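Local coordinates for periplasmic oligopeptide-binding protein (Burkholderia pseudomallei, PDB 3ZS6) that probably binds oligopeptides in the periplasm and delivers them to an ABC transporter for uptake, at residues V105-N110 with V142-E147; L286-L291 with A328-Y333. All coordinates share one frame; numbering follows the deposited sequence.

In the fold
Two ways of joining neighbouring elements of a solute-binding fold are illustrated here, at sites whose centres lie about 40 Å apart and whose nearest atoms are about 26 Å apart. Interaction 1, about 17 Å from the centre of the chain, packs a loop before helix 111-115 against the turn leading into helix 145-148; its chemistry is apolar, carried by aromatic rings and valine methyls. Interaction 2, about 29 Å from that centre, links the start of helix 288-296 to helix 327-340 through an arginine that reaches backbone carbonyls. Both contacts are largely buried where they touch, although much of segment 328-333 is exposed. The two contacts share no helix or strand.

Interaction 1. Residues V105-N110 with V142-E147; sequences VEFVKN and VSYFPE
Val142 opens the second segment by bringing its side chain against the ring of Phe107, with CG2 3.9 Å from Phe107 CD2 and CG1 of the same valine 4.1 Å from that carbon. Both methyls thus meet one ring atom, and the two side chains cross at about a right angle. A type I turn from Val142 to Phe145 then brings Tyr144 round. Its CG sits between the backbone N and the carbonyl carbon (chi1 49°), which folds the ring back over its own segment: Val142 CG1 lies 3.7 Å above the Tyr144 ring plane, over the centre. The phenol end reaches the next carbon of the Phe107 ring, Tyr144 OH standing 4.0 Å from Phe107 CE2. Valine and tyrosine together therefore line the CD2-CE2 bond of Phe107. Next, Phe145 sends its ring to Val108, CZ standing 4.2 Å from Val108 CG2. The contact joins loop 105-110 to the beta turn that leads into helix 145-148 and to the start of that helix. Around it, Trp89 of helix 82-93 and Val136 of strand 133-137 each touch both Val108 and Phe145, while Trp64 of strand 63-68 meets the Phe145 ring and Tyr410 adjoins Phe107 and Tyr144.

Interaction 2. Residues L286-L291 with A328-Y333; sequences LDREIL and ARRVDY
Arg330 runs from helix 327-340 to the start of helix 288-296, and its meeting point with the other segment is the backbone carbonyl of Leu286. Its CB points toward segment 286-291, which starts the chain in that direction. The chain then bends at chi2 and chi3 while carrying CD and NE toward segment 286-291; the side chain also touches Trp322 and Trp325. Only at the guanidinium does it touch the facing segment. There NH1 comes 3.2 Å from Leu286 O, which lies at the edge of the guanidinium, near its plane. With an N-H...O angle of 128° the bond is weak, and the stronger partner of NH1 is Met284 O, in helix 276-285. NH2 stays 5.4 Å from Asp287 OD1, too far for a salt bridge. That aspartate is the N-cap of helix 288-296 instead: OD1 accepts from Ile290 N at 3.2 Å, from above the carboxylate plane, and weakly from Glu289 N.

Arg288 NH1 also lies 2.8 Å from Leu286 O, but at an angle too poor for a hydrogen bond. It is 4.0 Å from Arg330 NH1, the two guanidinium planes 48° apart. Arg288 is held by carbonyls of its own, NH2 bonding to Ala283 O and NE to Pro471 O, so each positive group is fixed by backbone oxygens.

Chemically, two like charges are brought close, and no carboxylate of the two segments contacts either guanidinium. The carbonyls of Ala283 and Met284, near the end of helix 276-285, probably supply partial negative charge that offsets their repulsion, and the capping carboxylate of Asp287 may add a longer-range attraction. The link between the helices is thus a charged side chain donating to main-chain oxygens, weakly to that of Leu286, with little apolar packing across the two segments.

Interaction 1. Residues V105-N110 with V142-E147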
loop_
_atom_site.group_PDB
_atom_site.type_symbol
_atom_site.label_atom_id
_atom_site.label_comp_id
_atom_site.label_asym_id
_atom_site.label_seq_id
_atom_site.Cartn_x
_atom_site.Cartn_y
_atom_site.Cartn_z
ATOM N N VAL A 105 -7.680 -11.587 1.481
ATOM C CA VAL A 105 -8.485 -12.796 1.370
ATOM C C VAL A 105 -9.470 -12.885 2.535
ATOM O O VAL A 105 -10.360 -13.731 2.562
ATOM C CB VAL A 105 -7.601 -14.058 1.307
ATOM C CG1 VAL A 105 -7.090 -14.419 2.700
ATOM C CG2 VAL A 105 -8.373 -15.218 0.685
ATOM N N GLU A 106 -9.326 -11.972 3.484
ATOM C CA GLU A 106 -10.132 -12.004 4.697
ATOM C C GLU A 106 -11.629 -11.836 4.424
ATOM O O GLU A 106 -12.458 -12.287 5.217
ATOM C CB GLU A 106 -9.645 -10.939 5.682
ATOM C CG GLU A 106 -9.649 -11.370 7.133
ATOM C CD GLU A 106 -8.981 -10.344 8.035
ATOM O OE1 GLU A 106 -7.744 -10.195 7.952
ATOM O OE2 GLU A 106 -9.693 -9.681 8.819
ATOM N N PHE A 107 -11.981 -11.197 3.309
ATOM C CA PHE A 107 -13.394 -11.005 2.974
ATOM C C PHE A 107 -14.034 -12.315 2.514
ATOM O O PHE A 107 -15.258 -12.458 2.524
ATOM C CB PHE A 107 -13.580 -9.944 1.881
ATOM C CG PHE A 107 -13.180 -8.555 2.292
ATOM C CD1 PHE A 107 -12.528 -8.324 3.492
ATOM C CD2 PHE A 107 -13.463 -7.475 1.470
ATOM C CE1 PHE A 107 -12.160 -7.038 3.862
ATOM C CE2 PHE A 107 -13.102 -6.189 1.834
ATOM C CZ PHE A 107 -12.449 -5.970 3.032
ATOM N N VAL A 108 -13.203 -13.268 2.102
ATOM C CA VAL A 108 -13.710 -14.537 1.596
ATOM C C VAL A 108 -14.232 -15.440 2.715
ATOM O O VAL A 108 -13.694 -15.460 3.824
ATOM C CB VAL A 108 -12.656 -15.272 0.758
ATOM C CG1 VAL A 108 -13.235 -16.557 0.184
ATOM C CG2 VAL A 108 -12.161 -14.364 -0.363
ATOM N N LYS A 109 -15.291 -16.182 2.401
ATOM C CA LYS A 109 -15.988 -17.010 3.372
ATOM C C LYS A 109 -15.047 -17.990 4.063
ATOM O O LYS A 109 -14.298 -18.721 3.407
ATOM C CB LYS A 109 -17.145 -17.754 2.693
ATOM C CG LYS A 109 -18.080 -18.467 3.647
ATOM C CD LYS A 109 -18.659 -17.500 4.671
ATOM C CE LYS A 109 -19.800 -18.134 5.456
ATOM N NZ LYS A 109 -20.997 -18.360 4.594
ATOM N N ASN A 110 -15.072 -17.965 5.391
ATOM C CA ASN A 110 -14.254 -18.844 6.218
ATOM C C ASN A 110 -12.791 -18.423 6.380
ATOM O O ASN A 110 -12.057 -19.028 7.155
ATOM C CB ASN A 110 -14.322 -20.281 5.703
ATOM C CG ASN A 110 -15.669 -20.927 5.958
ATOM O OD1 ASN A 110 -16.410 -20.518 6.851
ATOM N ND2 ASN A 110 -15.992 -21.942 5.173
ATOM N N VAL A 142 -19.938 -7.422 -0.422
ATOM C CA VAL A 142 -18.881 -6.494 -0.810
ATOM C C VAL A 142 -19.122 -6.064 -2.254
ATOM O O VAL A 142 -18.901 -6.838 -3.185
ATOM C CB VAL A 142 -17.482 -7.152 -0.700
ATOM C CG1 VAL A 142 -16.379 -6.168 -1.114
ATOM C CG2 VAL A 142 -17.245 -7.680 0.709
ATOM N N SER A 143 -19.565 -4.830 -2.443
ATOM C CA SER A 143 -20.037 -4.395 -3.755
ATOM C C SER A 143 -18.891 -4.174 -4.742
ATOM O O SER A 143 -19.101 -4.160 -5.950
ATOM C CB SER A 143 -20.870 -3.117 -3.626
ATOM O OG SER A 143 -20.057 -2.026 -3.222
ATOM N N TYR A 144 -17.685 -3.993 -4.213
ATOM C CA TYR A 144 -16.527 -3.639 -5.017
ATOM C C TYR A 144 -15.506 -4.779 -5.063
ATOM O O TYR A 144 -14.337 -4.571 -5.404
ATOM C CB TYR A 144 -15.869 -2.384 -4.441
ATOM C CG TYR A 144 -15.629 -2.462 -2.941
ATOM C CD1 TYR A 144 -14.472 -3.040 -2.431
ATOM C CD2 TYR A 144 -16.569 -1.964 -2.040
ATOM C CE1 TYR A 144 -14.249 -3.116 -1.067
ATOM C CE2 TYR A 144 -16.364 -2.034 -0.676
ATOM C CZ TYR A 144 -15.202 -2.608 -0.191
ATOM O OH TYR A 144 -14.998 -2.679 1.168
ATOM N N PHE A 145 -15.946 -5.986 -4.731
ATOM C CA PHE A 145 -15.009 -7.090 -4.594
ATOM C C PHE A 145 -14.028 -7.240 -5.761
ATOM O O PHE A 145 -12.865 -7.576 -5.551
ATOM C CB PHE A 145 -15.713 -8.422 -4.305
ATOM C CG PHE A 145 -14.752 -9.537 -4.008
ATOM C CD1 PHE A 145 -14.010 -9.526 -2.832
ATOM C CD2 PHE A 145 -14.537 -10.558 -4.925
ATOM C CE1 PHE A 145 -13.091 -10.533 -2.557
ATOM C CE2 PHE A 145 -13.622 -11.569 -4.658
ATOM C CZ PHE A 145 -12.889 -11.553 -3.466
ATOM N N PRO A 146 -14.483 -6.994 -6.999
ATOM C CA PRO A 146 -13.520 -7.197 -8.089
ATOM C C PRO A 146 -12.262 -6.318 -7.994
ATOM O O PRO A 146 -11.211 -6.752 -8.464
ATOM C CB PRO A 146 -14.343 -6.883 -9.349
ATOM C CG PRO A 146 -15.760 -7.230 -8.953
ATOM C CD PRO A 146 -15.860 -6.808 -7.495
ATOM N N GLU A 147 -12.359 -5.130 -7.399
ATOM C CA GLU A 147 -11.184 -4.275 -7.198
ATOM C C GLU A 147 -10.068 -4.984 -6.441
ATOM O O GLU A 147 -8.887 -4.819 -6.762
ATOM C CB GLU A 147 -11.550 -2.995 -6.435
ATOM C CG GLU A 147 -12.173 -1.913 -7.282
ATOM C CD GLU A 147 -12.444 -0.640 -6.495
ATOM O OE1 GLU A 147 -11.479 0.091 -6.172
ATOM O OE2 GLU A 147 -13.627 -0.367 -6.216
#

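Interaction 2. Residues L286-L291 with A328-Y333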
loop_
_atom_site.group_PDB
_atom_site.type_symbol
_atom_site.label_atom_id
_atom_site.label_comp_id
_atom_site.label_asym_id
_atom_site.label_seq_id
_atom_site.Cartn_x
_atom_site.Cartn_y
_atom_site.Cartn_z
ATOM N N LEU A 286 2.803 18.572 16.717
ATOM C CA LEU A 286 3.407 18.686 15.387
ATOM C C LEU A 286 2.642 19.656 14.477
ATOM O O LEU A 286 1.435 19.527 14.290
ATOM C CB LEU A 286 3.497 17.314 14.703
ATOM C CG LEU A 286 4.208 16.165 15.416
ATOM C CD1 LEU A 286 3.927 14.851 14.681
ATOM C CD2 LEU A 286 5.711 16.409 15.542
ATOM N N ASP A 287 3.361 20.614 13.902
ATOM C CA ASP A 287 2.762 21.605 13.011
ATOM C C ASP A 287 2.790 21.096 11.565
ATOM O O ASP A 287 3.801 21.236 10.868
ATOM C CB ASP A 287 3.529 22.923 13.129
ATOM C CG ASP A 287 2.770 24.101 12.549
ATOM O OD1 ASP A 287 2.004 23.906 11.580
ATOM O OD2 ASP A 287 2.953 25.228 13.065
ATOM N N ARG A 288 1.679 20.508 11.124
ATOM C CA ARG A 288 1.599 19.880 9.807
ATOM C C ARG A 288 1.493 20.918 8.689
ATOM O O ARG A 288 1.735 20.619 7.515
ATOM C CB ARG A 288 0.411 18.917 9.752
ATOM C CG ARG A 288 0.474 17.775 10.778
ATOM C CD ARG A 288 -0.921 17.190 11.014
ATOM N NE ARG A 288 -0.900 16.095 11.975
ATOM C CZ ARG A 288 -0.658 16.252 13.275
ATOM N NH1 ARG A 288 -0.397 17.464 13.769
ATOM N NH2 ARG A 288 -0.656 15.191 14.082
ATOM N N GLU A 289 1.127 22.140 9.062
ATOM C CA GLU A 289 1.032 23.225 8.102
ATOM C C GLU A 289 2.436 23.623 7.657
ATOM O O GLU A 289 2.710 23.724 6.462
ATOM C CB GLU A 289 0.289 24.420 8.710
ATOM C CG GLU A 289 -0.683 25.082 7.749
ATOM C CD GLU A 289 -0.005 25.593 6.490
ATOM O OE1 GLU A 289 1.150 26.058 6.583
ATOM O OE2 GLU A 289 -0.626 25.525 5.405
ATOM N N ILE A 290 3.321 23.824 8.629
ATOM C CA ILE A 290 4.723 24.113 8.352
ATOM C C ILE A 290 5.401 22.938 7.649
ATOM O O ILE A 290 6.173 23.125 6.706
ATOM C CB ILE A 290 5.484 24.454 9.652
ATOM C CG1 ILE A 290 4.973 25.775 10.240
ATOM C CG2 ILE A 290 6.972 24.544 9.392
ATOM C CD1 ILE A 290 5.532 26.082 11.612
ATOM N N LEU A 291 5.102 21.729 8.113
ATOM C CA LEU A 291 5.647 20.517 7.518
ATOM C C LEU A 291 5.394 20.494 6.016
ATOM O O LEU A 291 6.312 20.295 5.226
ATOM C CB LEU A 291 5.045 19.270 8.186
ATOM C CG LEU A 291 5.466 17.913 7.604
ATOM C CD1 LEU A 291 6.987 17.802 7.489
ATOM C CD2 LEU A 291 4.902 16.759 8.436
ATOM N N ALA A 328 0.352 27.643 20.932
ATOM C CA ALA A 328 0.639 27.780 22.360
ATOM C C ALA A 328 -0.351 26.983 23.209
ATOM O O ALA A 328 0.031 26.322 24.176
ATOM C CB ALA A 328 0.637 29.260 22.774
ATOM N N ARG A 329 -1.623 27.053 22.836
ATOM C CA ARG A 329 -2.675 26.273 23.481
ATOM C C ARG A 329 -2.493 24.774 23.220
ATOM O O ARG A 329 -2.704 23.948 24.111
ATOM C CB ARG A 329 -4.041 26.745 22.974
ATOM C CG ARG A 329 -5.246 26.000 23.528
ATOM C CD ARG A 329 -6.501 26.805 23.254
ATOM N NE ARG A 329 -7.710 25.997 23.126
ATOM C CZ ARG A 329 -8.805 26.408 22.490
ATOM N NH1 ARG A 329 -8.834 27.611 21.925
ATOM N NH2 ARG A 329 -9.867 25.619 22.413
ATOM N N ARG A 330 -2.105 24.425 21.996
ATOM C CA ARG A 330 -1.818 23.033 21.668
ATOM C C ARG A 330 -0.758 22.478 22.597
ATOM O O ARG A 330 -0.919 21.402 23.167
ATOM C CB ARG A 330 -1.317 22.905 20.231
ATOM C CG ARG A 330 -2.388 22.936 19.180
ATOM C CD ARG A 330 -1.961 22.018 18.054
ATOM N NE ARG A 330 -2.345 22.535 16.756
ATOM C CZ ARG A 330 -1.906 22.036 15.609
ATOM N NH1 ARG A 330 -1.064 21.007 15.609
ATOM N NH2 ARG A 330 -2.311 22.571 14.468
ATOM N N VAL A 331 0.329 23.229 22.742
ATOM C CA VAL A 331 1.470 22.796 23.537
ATOM C C VAL A 331 1.135 22.669 25.027
ATOM O O VAL A 331 1.495 21.680 25.672
ATOM C CB VAL A 331 2.665 23.752 23.342
ATOM C CG1 VAL A 331 3.725 23.501 24.400
ATOM C CG2 VAL A 331 3.239 23.600 21.929
ATOM N N ASP A 332 0.453 23.672 25.571
ATOM C CA ASP A 332 0.007 23.623 26.968
ATOM C C ASP A 332 -0.845 22.387 27.243
ATOM O O ASP A 332 -0.618 21.653 28.206
ATOM C CB ASP A 332 -0.798 24.877 27.319
ATOM C CG ASP A 332 0.074 26.102 27.494
ATOM O OD1 ASP A 332 1.210 25.953 27.992
ATOM O OD2 ASP A 332 -0.380 27.213 27.136
ATOM N N TYR A 333 -1.843 22.166 26.400
ATOM C CA TYR A 333 -2.715 21.013 26.559
ATOM C C TYR A 333 -1.890 19.724 26.501
ATOM O O TYR A 333 -2.077 18.819 27.312
ATOM C CB TYR A 333 -3.798 21.030 25.481
ATOM C CG TYR A 333 -4.937 20.060 25.706
ATOM C CD1 TYR A 333 -4.805 18.719 25.370
ATOM C CD2 TYR A 333 -6.149 20.488 26.242
ATOM C CE1 TYR A 333 -5.836 17.829 25.567
ATOM C CE2 TYR A 333 -7.193 19.602 26.446
ATOM C CZ TYR A 333 -7.029 18.271 26.105
ATOM O OH TYR A 333 -8.054 17.371 26.293
#